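Long-range contacts in saframycin Mx1 synthetase B (Legionella pneumophila subsp. pneumophila, PDB 3KXW), which belongs to the AMP-binding (ANL) enzyme family and is modelled here with 5'-O-[(S)-(dodecanoyloxy)(hydroxy)phosphoryl]adenosine in a pocket: residues L69-P74 / I95-Q100; K102-A107 / P138-I143; Q471-S476 / E531-E536. All coordinates share one frame; numbering follows the deposited sequence.

Contact 1 (L69-P74 / I95-Q100); sequences LLLFAP and IYPPAQ
I95 meets L70 through the backbone: I95 N donates to L70 O at 3.0 Å (N-H...O 166°). CG1 of I95 sits between the backbone N and the carbonyl carbon (chi1 67°), while CG2 lies beside the N and touches L69 CD1 at 3.7 Å. I95 CD1 reaches L69 CD2 at 3.8 Å, the two side chains crossing at about a right angle. I95 also forms a parallel bridge with L71, and the side chains of both start on the same face of the sheet, where A107 of helix 101-114 covers I95. Strands 67-71 and 91-95 are parallel neighbours joined through helix 76-87, a beta-alpha-beta crossover, and L70 and F72 pack on that helix. The two paths run 68° apart end to end (CA 69 to 73 against CA 95 to 98), and past the single bridge the contact passes to prolines. P97 lies against the extended backbone of F72 and A73, its CD 3.3 Å from F72 O and its CG 3.5 Å from A73 N, while L71 CD2 rests 3.6 Å from P97 CA. P98, at the centre of an inverse gamma turn, presents CD tip to tip to L71 CD1 at 3.8 Å.

Contact 2 (K102-A107 / P138-I143); sequences KLLDKA and PKFLKI
F140 and L104 each carry CG anti to the backbone N (chi1 169° and 174°), whereas L141 has CG anti to its carbonyl carbon (chi1 -52°); with the CG atoms placed this way, the F140 ring and the L141 methyls meet the flank of helix 101-114 formed by L104 and A107. The F140 ring presents its edge to A107, whose CB lies near the ring plane and 4.2 Å from F140 CZ. L104 CD1 comes to the same ring obliquely, 4.5 Å from F140 CE1, and it also lies 4.4 Å from L141 CD2. The second methyl of L141, CD1, settles 4.1 Å from the backbone carbon A107 C. One face of the F140 ring is covered from within its own segment, since L141 CG stands 3.6 Å above the plane, over the ring centre. F140 and L141 are the first two residues of a type I' beta turn (F140 to I143), in which L141 and K142 both take positive phi. The turn is closed by two backbone bonds, F140 N to I143 O at 2.9 Å and I143 N to F140 O at 2.8 Å, as in a two-residue beta hairpin, here linking edge strand 139-140 to strand 143-147. Between the two segments the side-chain contacts are apolar, and the buried surface is a modest 137 Å². Elsewhere on the helix, K102 NZ makes a 2.7 Å salt bridge with D105 OD2, using the anti lone pair of that oxygen. R109 NE is a second salt-bridge partner of D105 OD2.

Contact 3 (Q471-S476 / E531-E536); sequences QDIEFS and ENHQLE
S476 OG is gripped by two side chains of the facing segment. H533 NE2 lies 2.7 Å from it in a hydrogen bond whose donor could be either group, with OG near the plane of the imidazole at its edge. N532 ND2 donates to the same oxygen over 2.9 Å; the N-H...O angle of 175° makes the bond essentially straight, and OG lies in the amide plane. A water donates to S476 O at 2.8 Å and weakly accepts from N532 ND2, giving a second, looser link. These bonds tie helix 469-479 to the C-terminal end of helix 515-533 within the AMP-binding_C-type region, just before the chain turns at Q534 with positive phi. The H533 ring lies against helix 469-479, where I473 CG1 makes a CH-pi contact over one ring face, 4.2 Å from the centroid and 19° off the normal. D472 CB meets H533 CE1 at 3.6 Å. Farther out, I473 CD1 touches L535 CD1 at 4.1 Å, these side chains being set roughly perpendicular to each other, and V529 packs against both.

How the contacts relate
The three contacts follow one another along the chain, each closing before the next opens. Contacts 1 and 2 lie within the AMP-binding enzyme region, their centres about 9 Å apart, and reach the same mixed sheet: one at edge strand 91-95, the other at the opposite edge strand, 139-140. P98 joins them by packing on both L104 and F140. Contact 3 belongs to the C-terminal AMP-binding_C-type region, its centre about 16 Å from the centre of contact 1 and about 19 Å from that of contact 2. Helix 101-114 and the loop before it bridge these regions: Y96 packs on Q534, K106 NZ probably hydrogen-bonds Q534 OE1, and K102 lies against D472. In this ligand-bound model the two regions therefore meet directly.

Contact 1 (L69-P74 / I95-Q100)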
ATOM      1  N   LEU A  69      -9.972   4.701 -16.984  1.00 14.79           N
ATOM      2  CA  LEU A  69      -9.304   5.363 -15.871  1.00 14.37           C
ATOM      3  C   LEU A  69     -10.300   5.649 -14.748  1.00 14.14           C
ATOM      4  O   LEU A  69     -11.398   6.126 -15.004  1.00 14.90           O
ATOM      5  CB  LEU A  69      -8.697   6.683 -16.370  1.00 14.24           C
ATOM      6  CG  LEU A  69      -7.669   7.325 -15.455  1.00 16.48           C
ATOM      7  CD1 LEU A  69      -6.456   6.394 -15.335  1.00 15.15           C
ATOM      8  CD2 LEU A  69      -7.266   8.735 -15.965  1.00 16.15           C
ATOM      9  N   LEU A  70      -9.920   5.388 -13.505  1.00 12.77           N
ATOM     10  CA  LEU A  70     -10.839   5.615 -12.396  1.00 15.04           C
ATOM     11  C   LEU A  70     -10.238   6.628 -11.459  1.00 15.29           C
ATOM     12  O   LEU A  70      -9.310   6.319 -10.729  1.00 14.89           O
ATOM     13  CB  LEU A  70     -11.101   4.325 -11.633  1.00 14.49           C
ATOM     14  CG  LEU A  70     -11.638   3.182 -12.483  1.00 13.44           C
ATOM     15  CD1 LEU A  70     -11.866   1.931 -11.620  1.00 13.54           C
ATOM     16  CD2 LEU A  70     -12.950   3.584 -13.153  1.00 13.00           C
ATOM     17  N   LEU A  71     -10.756   7.852 -11.514  1.00 16.49           N
ATOM     18  CA  LEU A  71     -10.197   8.932 -10.709  1.00 14.82           C
ATOM     19  C   LEU A  71     -11.127   9.152  -9.536  1.00 15.48           C
ATOM     20  O   LEU A  71     -12.182   9.796  -9.686  1.00 17.66           O
ATOM     21  CB  LEU A  71     -10.037  10.186 -11.575  1.00 15.95           C
ATOM     22  CG  LEU A  71      -9.209  11.372 -11.111  1.00 17.91           C
ATOM     23  CD1 LEU A  71      -9.085  12.393 -12.246  1.00 20.29           C
ATOM     24  CD2 LEU A  71      -9.846  12.018  -9.880  1.00 18.66           C
ATOM     25  N   PHE A  72     -10.765   8.601  -8.374  1.00 15.96           N
ATOM     26  CA  PHE A  72     -11.624   8.650  -7.188  1.00 16.60           C
ATOM     27  C   PHE A  72     -10.814   8.727  -5.915  1.00 18.14           C
ATOM     28  O   PHE A  72      -9.770   8.063  -5.790  1.00 18.69           O
ATOM     29  CB  PHE A  72     -12.494   7.382  -7.081  1.00 16.14           C
ATOM     30  CG  PHE A  72     -13.581   7.307  -8.097  1.00 17.38           C
ATOM     31  CD1 PHE A  72     -14.810   7.917  -7.861  1.00 17.16           C
ATOM     32  CD2 PHE A  72     -13.374   6.614  -9.298  1.00 15.82           C
ATOM     33  CE1 PHE A  72     -15.825   7.865  -8.826  1.00 17.90           C
ATOM     34  CE2 PHE A  72     -14.384   6.534 -10.256  1.00 17.22           C
ATOM     35  CZ  PHE A  72     -15.615   7.171 -10.020  1.00 15.73           C
ATOM     36  N   ALA A  73     -11.313   9.503  -4.959  1.00 17.89           N
ATOM     37  CA  ALA A  73     -10.882   9.362  -3.577  1.00 17.89           C
ATOM     38  C   ALA A  73     -11.450   8.038  -3.038  1.00 17.24           C
ATOM     39  O   ALA A  73     -12.374   7.462  -3.631  1.00 17.08           O
ATOM     40  CB  ALA A  73     -11.378  10.554  -2.738  1.00 19.31           C
ATOM     41  N   PRO A  74     -10.907   7.554  -1.919  1.00 17.19           N
ATOM     42  CA  PRO A  74     -11.474   6.355  -1.303  1.00 17.64           C
ATOM     43  C   PRO A  74     -12.977   6.512  -1.045  1.00 16.88           C
ATOM     44  O   PRO A  74     -13.433   7.597  -0.723  1.00 15.49           O
ATOM     45  CB  PRO A  74     -10.727   6.266   0.034  1.00 17.82           C
ATOM     46  CG  PRO A  74      -9.436   7.003  -0.185  1.00 17.86           C
ATOM     47  CD  PRO A  74      -9.822   8.138  -1.107  1.00 17.82           C
ATOM     48  N   ILE A  95      -6.509   5.619 -10.112  1.00 17.63           N
ATOM     49  CA  ILE A  95      -5.484   6.603  -9.770  1.00 19.89           C
ATOM     50  C   ILE A  95      -5.956   7.526  -8.642  1.00 21.07           C
ATOM     51  O   ILE A  95      -7.146   7.804  -8.523  1.00 20.73           O
ATOM     52  CB  ILE A  95      -5.078   7.484 -10.989  1.00 19.04           C
ATOM     53  CG1 ILE A  95      -6.240   8.379 -11.428  1.00 20.87           C
ATOM     54  CG2 ILE A  95      -4.594   6.632 -12.137  1.00 20.40           C
ATOM     55  CD1 ILE A  95      -5.861   9.439 -12.511  1.00 21.84           C
ATOM     56  N   TYR A  96      -5.012   7.980  -7.820  1.00 23.78           N
ATOM     57  CA  TYR A  96      -5.248   9.033  -6.828  1.00 24.78           C
ATOM     58  C   TYR A  96      -5.695  10.298  -7.536  1.00 23.57           C
ATOM     59  O   TYR A  96      -5.135  10.653  -8.565  1.00 24.33           O
ATOM     60  CB  TYR A  96      -3.938   9.376  -6.100  1.00 26.45           C
ATOM     61  CG  TYR A  96      -3.354   8.293  -5.222  1.00 27.65           C
ATOM     62  CD1 TYR A  96      -3.688   8.211  -3.860  1.00 31.73           C
ATOM     63  CD2 TYR A  96      -2.428   7.373  -5.730  1.00 31.74           C
ATOM     64  CE1 TYR A  96      -3.142   7.219  -3.035  1.00 28.70           C
ATOM     65  CE2 TYR A  96      -1.882   6.376  -4.907  1.00 31.57           C
ATOM     66  CZ  TYR A  96      -2.245   6.310  -3.565  1.00 31.14           C
ATOM     67  OH  TYR A  96      -1.713   5.320  -2.764  1.00 32.18           O
ATOM     68  N   PRO A  97      -6.693  10.997  -6.989  1.00 21.98           N
ATOM     69  CA  PRO A  97      -7.038  12.297  -7.571  1.00 24.96           C
ATOM     70  C   PRO A  97      -5.792  13.196  -7.611  1.00 26.28           C
ATOM     71  O   PRO A  97      -5.048  13.239  -6.624  1.00 27.79           O
ATOM     72  CB  PRO A  97      -8.107  12.829  -6.605  1.00 25.17           C
ATOM     73  CG  PRO A  97      -8.776  11.592  -6.121  1.00 24.09           C
ATOM     74  CD  PRO A  97      -7.667  10.570  -5.969  1.00 24.36           C
ATOM     75  N   PRO A  98      -5.546  13.866  -8.754  1.00 26.15           N
ATOM     76  CA  PRO A  98      -4.305  14.623  -8.996  1.00 25.02           C
ATOM     77  C   PRO A  98      -4.359  15.995  -8.328  1.00 27.76           C
ATOM     78  O   PRO A  98      -4.356  17.028  -9.006  1.00 27.08           O
ATOM     79  CB  PRO A  98      -4.265  14.752 -10.523  1.00 26.84           C
ATOM     80  CG  PRO A  98      -5.711  14.702 -10.954  1.00 27.09           C
ATOM     81  CD  PRO A  98      -6.458  13.879  -9.913  1.00 25.99           C
ATOM     82  N   ALA A  99      -4.409  15.986  -7.001  1.00 26.23           N
ATOM     83  CA  ALA A  99      -4.684  17.196  -6.228  1.00 30.60           C
ATOM     84  C   ALA A  99      -3.505  18.161  -6.179  1.00 30.46           C
ATOM     85  O   ALA A  99      -3.680  19.355  -5.946  1.00 29.94           O
ATOM     86  CB  ALA A  99      -5.132  16.835  -4.821  1.00 29.14           C
ATOM     87  N   GLN A 100      -2.304  17.647  -6.400  1.00 30.03           N
ATOM     88  CA  GLN A 100      -1.118  18.496  -6.365  1.00 29.21           C
ATOM     89  C   GLN A 100      -0.172  18.151  -7.505  1.00 29.21           C
ATOM     90  O   GLN A 100      -0.416  17.231  -8.298  1.00 25.43           O
ATOM     91  CB  GLN A 100      -0.396  18.412  -5.004  1.00 27.57           C
ATOM     92  CG  GLN A 100      -1.232  18.820  -3.766  1.00 29.52           C
ATOM     93  CD  GLN A 100      -1.503  20.314  -3.680  1.00 29.73           C
ATOM     94  OE1 GLN A 100      -0.812  21.119  -4.298  1.00 32.81           O
ATOM     95  NE2 GLN A 100      -2.519  20.691  -2.913  1.00 32.92           N
TER

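Contact 2 (K102-A107 / P138-I143)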
ATOM      1  N   LYS A 102       2.834  16.776  -8.199  1.00 25.54           N
ATOM      2  CA  LYS A 102       3.410  15.458  -8.455  1.00 27.63           C
ATOM      3  C   LYS A 102       2.317  14.419  -8.721  1.00 27.04           C
ATOM      4  O   LYS A 102       2.471  13.563  -9.596  1.00 28.59           O
ATOM      5  CB  LYS A 102       4.329  15.015  -7.303  1.00 27.62           C
ATOM      6  CG  LYS A 102       5.188  13.783  -7.615  1.00 28.35           C
ATOM      7  CD  LYS A 102       6.064  14.020  -8.845  1.00 29.81           C
ATOM      8  CE  LYS A 102       6.397  12.707  -9.559  1.00 32.16           C
ATOM      9  NZ  LYS A 102       5.202  12.146 -10.296  1.00 31.39           N
ATOM     10  N   LEU A 103       1.218  14.482  -7.976  1.00 25.89           N
ATOM     11  CA  LEU A 103       0.102  13.562  -8.246  1.00 28.88           C
ATOM     12  C   LEU A 103      -0.450  13.751  -9.661  1.00 26.01           C
ATOM     13  O   LEU A 103      -0.991  12.816 -10.259  1.00 26.19           O
ATOM     14  CB  LEU A 103      -1.037  13.739  -7.232  1.00 25.29           C
ATOM     15  CG  LEU A 103      -0.787  13.244  -5.807  1.00 25.79           C
ATOM     16  CD1 LEU A 103      -1.768  13.935  -4.858  1.00 27.68           C
ATOM     17  CD2 LEU A 103      -0.882  11.728  -5.678  1.00 28.02           C
ATOM     18  N   LEU A 104      -0.337  14.970 -10.179  1.00 26.50           N
ATOM     19  CA  LEU A 104      -0.858  15.277 -11.514  1.00 26.43           C
ATOM     20  C   LEU A 104       0.097  14.805 -12.604  1.00 25.78           C
ATOM     21  O   LEU A 104      -0.321  14.274 -13.640  1.00 23.07           O
ATOM     22  CB  LEU A 104      -1.136  16.771 -11.655  1.00 27.93           C
ATOM     23  CG  LEU A 104      -1.541  17.227 -13.066  1.00 24.67           C
ATOM     24  CD1 LEU A 104      -2.831  16.563 -13.511  1.00 29.01           C
ATOM     25  CD2 LEU A 104      -1.682  18.747 -13.068  1.00 28.76           C
ATOM     26  N   ASP A 105       1.386  14.988 -12.351  1.00 26.35           N
ATOM     27  CA  ASP A 105       2.417  14.430 -13.207  1.00 25.92           C
ATOM     28  C   ASP A 105       2.270  12.902 -13.304  1.00 23.99           C
ATOM     29  O   ASP A 105       2.362  12.327 -14.386  1.00 23.78           O
ATOM     30  CB  ASP A 105       3.793  14.789 -12.634  1.00 28.24           C
ATOM     31  CG  ASP A 105       4.911  14.081 -13.344  1.00 28.91           C
ATOM     32  OD1 ASP A 105       5.230  14.492 -14.476  1.00 27.89           O
ATOM     33  OD2 ASP A 105       5.462  13.108 -12.773  1.00 30.97           O
ATOM     34  N   LYS A 106       2.060  12.248 -12.165  1.00 23.71           N
ATOM     35  CA  LYS A 106       1.892  10.798 -12.151  1.00 23.77           C
ATOM     36  C   LYS A 106       0.665  10.396 -12.977  1.00 22.83           C
ATOM     37  O   LYS A 106       0.716   9.463 -13.777  1.00 21.41           O
ATOM     38  CB  LYS A 106       1.793  10.274 -10.706  1.00 26.52           C
ATOM     39  CG  LYS A 106       1.320   8.824 -10.600  1.00 27.49           C
ATOM     40  CD  LYS A 106       1.925   8.091  -9.419  1.00 32.65           C
ATOM     41  CE  LYS A 106       1.305   8.504  -8.103  1.00 30.21           C
ATOM     42  NZ  LYS A 106       1.686   7.505  -7.064  1.00 35.62           N
ATOM     43  N   ALA A 107      -0.438  11.113 -12.786  1.00 22.30           N
ATOM     44  CA  ALA A 107      -1.647  10.841 -13.562  1.00 21.63           C
ATOM     45  C   ALA A 107      -1.389  10.982 -15.062  1.00 20.21           C
ATOM     46  O   ALA A 107      -1.808  10.145 -15.847  1.00 17.46           O
ATOM     47  CB  ALA A 107      -2.808  11.756 -13.113  1.00 22.07           C
ATOM     48  N   PRO A 138     -16.950  16.947 -21.316  1.00 30.47           N
ATOM     49  CA  PRO A 138     -15.802  17.175 -20.438  1.00 28.21           C
ATOM     50  C   PRO A 138     -14.683  16.191 -20.751  1.00 26.70           C
ATOM     51  O   PRO A 138     -14.960  15.055 -21.136  1.00 23.57           O
ATOM     52  CB  PRO A 138     -16.354  16.883 -19.042  1.00 28.56           C
ATOM     53  CG  PRO A 138     -17.814  16.665 -19.205  1.00 30.99           C
ATOM     54  CD  PRO A 138     -18.075  16.312 -20.617  1.00 31.35           C
ATOM     55  N   LYS A 139     -13.440  16.637 -20.581  1.00 26.09           N
ATOM     56  CA  LYS A 139     -12.260  15.797 -20.779  1.00 25.08           C
ATOM     57  C   LYS A 139     -11.227  16.024 -19.678  1.00 25.50           C
ATOM     58  O   LYS A 139     -11.041  17.147 -19.215  1.00 23.81           O
ATOM     59  CB  LYS A 139     -11.641  16.062 -22.152  1.00 26.65           C
ATOM     60  CG  LYS A 139     -12.538  15.624 -23.291  1.00 28.31           C
ATOM     61  CD  LYS A 139     -11.927  15.912 -24.640  1.00 30.28           C
ATOM     62  CE  LYS A 139     -12.911  15.553 -25.746  1.00 36.08           C
ATOM     63  NZ  LYS A 139     -12.190  14.907 -26.880  1.00 42.68           N
ATOM     64  N   PHE A 140     -10.586  14.943 -19.236  1.00 22.65           N
ATOM     65  CA  PHE A 140      -9.469  15.044 -18.310  1.00 21.16           C
ATOM     66  C   PHE A 140      -8.208  14.574 -19.028  1.00 22.85           C
ATOM     67  O   PHE A 140      -8.150  13.443 -19.500  1.00 20.82           O
ATOM     68  CB  PHE A 140      -9.721  14.189 -17.055  1.00 21.63           C
ATOM     69  CG  PHE A 140      -8.503  14.026 -16.177  1.00 21.38           C
ATOM     70  CD1 PHE A 140      -7.994  15.111 -15.477  1.00 22.08           C
ATOM     71  CD2 PHE A 140      -7.872  12.793 -16.058  1.00 18.31           C
ATOM     72  CE1 PHE A 140      -6.880  14.976 -14.669  1.00 22.35           C
ATOM     73  CE2 PHE A 140      -6.736  12.646 -15.253  1.00 21.91           C
ATOM     74  CZ  PHE A 140      -6.243  13.736 -14.557  1.00 22.44           C
ATOM     75  N   LEU A 141      -7.212  15.451 -19.137  1.00 23.23           N
ATOM     76  CA  LEU A 141      -6.027  15.138 -19.929  1.00 23.13           C
ATOM     77  C   LEU A 141      -6.403  14.448 -21.236  1.00 21.67           C
ATOM     78  O   LEU A 141      -5.869  13.382 -21.580  1.00 23.77           O
ATOM     79  CB  LEU A 141      -5.047  14.286 -19.113  1.00 24.03           C
ATOM     80  CG  LEU A 141      -4.634  14.777 -17.721  1.00 22.64           C
ATOM     81  CD1 LEU A 141      -3.692  13.752 -17.091  1.00 24.00           C
ATOM     82  CD2 LEU A 141      -3.947  16.170 -17.766  1.00 25.35           C
ATOM     83  N   LYS A 142      -7.346  15.064 -21.952  1.00 22.36           N
ATOM     84  CA  LYS A 142      -7.820  14.626 -23.270  1.00 22.13           C
ATOM     85  C   LYS A 142      -8.659  13.362 -23.288  1.00 21.48           C
ATOM     86  O   LYS A 142      -9.011  12.884 -24.358  1.00 22.42           O
ATOM     87  CB  LYS A 142      -6.674  14.463 -24.274  1.00 25.12           C
ATOM     88  CG  LYS A 142      -5.709  15.621 -24.311  1.00 27.58           C
ATOM     89  CD  LYS A 142      -4.654  15.391 -25.378  1.00 30.98           C
ATOM     90  CE  LYS A 142      -3.501  16.367 -25.220  1.00 34.98           C
ATOM     91  NZ  LYS A 142      -2.476  16.174 -26.293  1.00 43.79           N
ATOM     92  N   ILE A 143      -8.969  12.811 -22.120  1.00 20.98           N
ATOM     93  CA  ILE A 143      -9.785  11.599 -22.072  1.00 19.65           C
ATOM     94  C   ILE A 143     -11.224  11.974 -21.760  1.00 20.34           C
ATOM     95  O   ILE A 143     -11.470  12.683 -20.791  1.00 21.73           O
ATOM     96  CB  ILE A 143      -9.324  10.622 -20.959  1.00 21.91           C
ATOM     97  CG1 ILE A 143      -7.809  10.424 -20.979  1.00 18.42           C
ATOM     98  CG2 ILE A 143     -10.060   9.289 -21.109  1.00 20.12           C
ATOM     99  CD1 ILE A 143      -7.288   9.964 -22.337  1.00 24.00           C
TER

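Contact 3 (Q471-S476 / E531-E536)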
ATOM      1  N   GLN A 471      13.902  16.179  -4.003  1.00 21.60           N
ATOM      2  CA  GLN A 471      13.536  17.441  -4.618  1.00 22.23           C
ATOM      3  C   GLN A 471      12.017  17.635  -4.616  1.00 20.77           C
ATOM      4  O   GLN A 471      11.522  18.742  -4.380  1.00 20.98           O
ATOM      5  CB  GLN A 471      14.110  17.512  -6.050  1.00 24.28           C
ATOM      6  CG  GLN A 471      15.626  17.219  -6.116  1.00 27.79           C
ATOM      7  CD  GLN A 471      15.999  15.729  -5.890  1.00 26.35           C
ATOM      8  OE1 GLN A 471      15.182  14.842  -6.045  1.00 27.18           O
ATOM      9  NE2 GLN A 471      17.250  15.481  -5.543  1.00 31.99           N
ATOM     10  N   ASP A 472      11.266  16.563  -4.854  1.00 19.31           N
ATOM     11  CA  ASP A 472       9.824  16.715  -4.956  1.00 19.50           C
ATOM     12  C   ASP A 472       9.159  16.925  -3.602  1.00 19.25           C
ATOM     13  O   ASP A 472       8.160  17.633  -3.504  1.00 17.71           O
ATOM     14  CB  ASP A 472       9.192  15.551  -5.723  1.00 21.90           C
ATOM     15  CG  ASP A 472       9.541  15.570  -7.202  1.00 23.09           C
ATOM     16  OD1 ASP A 472      10.003  16.615  -7.709  1.00 23.37           O
ATOM     17  OD2 ASP A 472       9.332  14.540  -7.872  1.00 23.73           O
ATOM     18  N   ILE A 473       9.721  16.315  -2.563  1.00 17.54           N
ATOM     19  CA  ILE A 473       9.238  16.501  -1.193  1.00 17.04           C
ATOM     20  C   ILE A 473       9.512  17.939  -0.761  1.00 17.36           C
ATOM     21  O   ILE A 473       8.669  18.577  -0.148  1.00 15.96           O
ATOM     22  CB  ILE A 473       9.927  15.544  -0.220  1.00 18.66           C
ATOM     23  CG1 ILE A 473       9.482  14.096  -0.453  1.00 19.26           C
ATOM     24  CG2 ILE A 473       9.666  15.953   1.224  1.00 15.32           C
ATOM     25  CD1 ILE A 473      10.341  13.080   0.298  1.00 17.11           C
ATOM     26  N   GLU A 474      10.688  18.452  -1.098  1.00 16.25           N
ATOM     27  CA  GLU A 474      11.025  19.834  -0.768  1.00 18.54           C
ATOM     28  C   GLU A 474      10.049  20.798  -1.444  1.00 18.34           C
ATOM     29  O   GLU A 474       9.595  21.771  -0.832  1.00 19.56           O
ATOM     30  CB  GLU A 474      12.491  20.125  -1.143  1.00 17.12           C
ATOM     31  CG  GLU A 474      13.463  19.316  -0.297  1.00 18.30           C
ATOM     32  CD  GLU A 474      14.886  19.262  -0.861  1.00 18.39           C
ATOM     33  OE1 GLU A 474      15.137  19.892  -1.909  1.00 21.06           O
ATOM     34  OE2 GLU A 474      15.741  18.596  -0.249  1.00 17.37           O
ATOM     35  N   PHE A 475       9.713  20.509  -2.698  1.00 17.73           N
ATOM     36  CA  PHE A 475       8.738  21.306  -3.445  1.00 19.29           C
ATOM     37  C   PHE A 475       7.387  21.343  -2.741  1.00 20.20           C
ATOM     38  O   PHE A 475       6.775  22.417  -2.607  1.00 20.02           O
ATOM     39  CB  PHE A 475       8.547  20.769  -4.863  1.00 22.88           C
ATOM     40  CG  PHE A 475       7.572  21.573  -5.684  1.00 24.49           C
ATOM     41  CD1 PHE A 475       8.014  22.613  -6.478  1.00 25.72           C
ATOM     42  CD2 PHE A 475       6.210  21.286  -5.650  1.00 23.05           C
ATOM     43  CE1 PHE A 475       7.119  23.361  -7.235  1.00 27.15           C
ATOM     44  CE2 PHE A 475       5.306  22.036  -6.398  1.00 27.46           C
ATOM     45  CZ  PHE A 475       5.772  23.077  -7.195  1.00 25.65           C
ATOM     46  N   SER A 476       6.915  20.168  -2.322  1.00 18.11           N
ATOM     47  CA  SER A 476       5.655  20.047  -1.606  1.00 17.69           C
ATOM     48  C   SER A 476       5.627  20.938  -0.363  1.00 18.18           C
ATOM     49  O   SER A 476       4.669  21.685  -0.149  1.00 17.24           O
ATOM     50  CB  SER A 476       5.370  18.578  -1.233  1.00 17.88           C
ATOM     51  OG  SER A 476       4.957  17.834  -2.379  1.00 18.36           O
ATOM     52  N   GLU A 531       0.452  12.163   1.600  1.00 19.39           N
ATOM     53  CA  GLU A 531      -0.549  12.491   0.576  1.00 23.71           C
ATOM     54  C   GLU A 531       0.031  12.813  -0.799  1.00 24.91           C
ATOM     55  O   GLU A 531      -0.477  12.335  -1.812  1.00 24.46           O
ATOM     56  CB  GLU A 531      -1.437  13.631   1.074  1.00 22.71           C
ATOM     57  CG  GLU A 531      -2.137  13.254   2.366  1.00 27.17           C
ATOM     58  CD  GLU A 531      -3.628  12.956   2.223  1.00 34.29           C
ATOM     59  OE1 GLU A 531      -4.411  13.939   2.214  1.00 36.63           O
ATOM     60  OE2 GLU A 531      -4.034  11.752   2.186  1.00 38.42           O
ATOM     61  N   ASN A 532       1.102  13.607  -0.828  1.00 21.63           N
ATOM     62  CA  ASN A 532       1.707  14.033  -2.083  1.00 21.45           C
ATOM     63  C   ASN A 532       2.632  13.006  -2.719  1.00 22.95           C
ATOM     64  O   ASN A 532       2.819  13.020  -3.934  1.00 23.71           O
ATOM     65  CB  ASN A 532       2.473  15.353  -1.889  1.00 19.76           C
ATOM     66  CG  ASN A 532       1.546  16.556  -1.686  1.00 22.30           C
ATOM     67  OD1 ASN A 532       0.348  16.409  -1.423  1.00 20.90           O
ATOM     68  ND2 ASN A 532       2.108  17.760  -1.805  1.00 22.23           N
ATOM     69  N   HIS A 533       3.216  12.120  -1.914  1.00 21.67           N
ATOM     70  CA  HIS A 533       4.280  11.240  -2.414  1.00 22.95           C
ATOM     71  C   HIS A 533       4.148   9.764  -2.057  1.00 22.09           C
ATOM     72  O   HIS A 533       4.955   8.930  -2.488  1.00 22.39           O
ATOM     73  CB  HIS A 533       5.641  11.773  -1.960  1.00 20.47           C
ATOM     74  CG  HIS A 533       5.867  13.185  -2.377  1.00 19.17           C
ATOM     75  ND1 HIS A 533       6.221  13.529  -3.664  1.00 20.64           N
ATOM     76  CD2 HIS A 533       5.710  14.347  -1.703  1.00 19.17           C
ATOM     77  CE1 HIS A 533       6.322  14.847  -3.750  1.00 21.71           C
ATOM     78  NE2 HIS A 533       6.013  15.367  -2.573  1.00 19.43           N
ATOM     79  N   GLN A 534       3.127   9.446  -1.282  1.00 22.12           N
ATOM     80  CA  GLN A 534       2.948   8.075  -0.798  1.00 23.67           C
ATOM     81  C   GLN A 534       4.211   7.585  -0.107  1.00 25.78           C
ATOM     82  O   GLN A 534       4.615   6.434  -0.289  1.00 24.06           O
ATOM     83  CB  GLN A 534       2.551   7.132  -1.954  1.00 25.66           C
ATOM     84  CG  GLN A 534       1.145   7.379  -2.510  1.00 27.10           C
ATOM     85  CD  GLN A 534       1.026   8.711  -3.223  1.00 27.79           C
ATOM     86  OE1 GLN A 534       1.724   8.971  -4.212  1.00 29.29           O
ATOM     87  NE2 GLN A 534       0.139   9.566  -2.731  1.00 26.97           N
ATOM     88  N   LEU A 535       4.840   8.460   0.684  1.00 19.67           N
ATOM     89  CA  LEU A 535       6.007   8.080   1.457  1.00 20.79           C
ATOM     90  C   LEU A 535       5.786   8.438   2.925  1.00 18.78           C
ATOM     91  O   LEU A 535       4.985   9.319   3.228  1.00 18.86           O
ATOM     92  CB  LEU A 535       7.264   8.804   0.952  1.00 19.73           C
ATOM     93  CG  LEU A 535       7.726   8.461  -0.476  1.00 21.65           C
ATOM     94  CD1 LEU A 535       8.723   9.491  -0.952  1.00 21.37           C
ATOM     95  CD2 LEU A 535       8.332   7.055  -0.519  1.00 22.32           C
ATOM     96  N   GLU A 536       6.487   7.749   3.821  1.00 17.04           N
ATOM     97  CA  GLU A 536       6.382   8.031   5.256  1.00 18.53           C
ATOM     98  C   GLU A 536       7.646   8.656   5.834  1.00 17.74           C
ATOM     99  O   GLU A 536       8.693   8.017   5.849  1.00 17.84           O
ATOM    100  CB  GLU A 536       6.075   6.755   6.040  1.00 21.32           C
ATOM    101  CG  GLU A 536       4.840   6.021   5.563  1.00 20.56           C
ATOM    102  CD  GLU A 536       5.197   4.936   4.586  1.00 26.17           C
ATOM    103  OE1 GLU A 536       6.054   5.178   3.720  1.00 33.59           O
ATOM    104  OE2 GLU A 536       4.648   3.821   4.683  1.00 29.91           O
TER
HETATM  105  O   HOH W   1       2.369  20.958  -1.509  1.00 23.93           O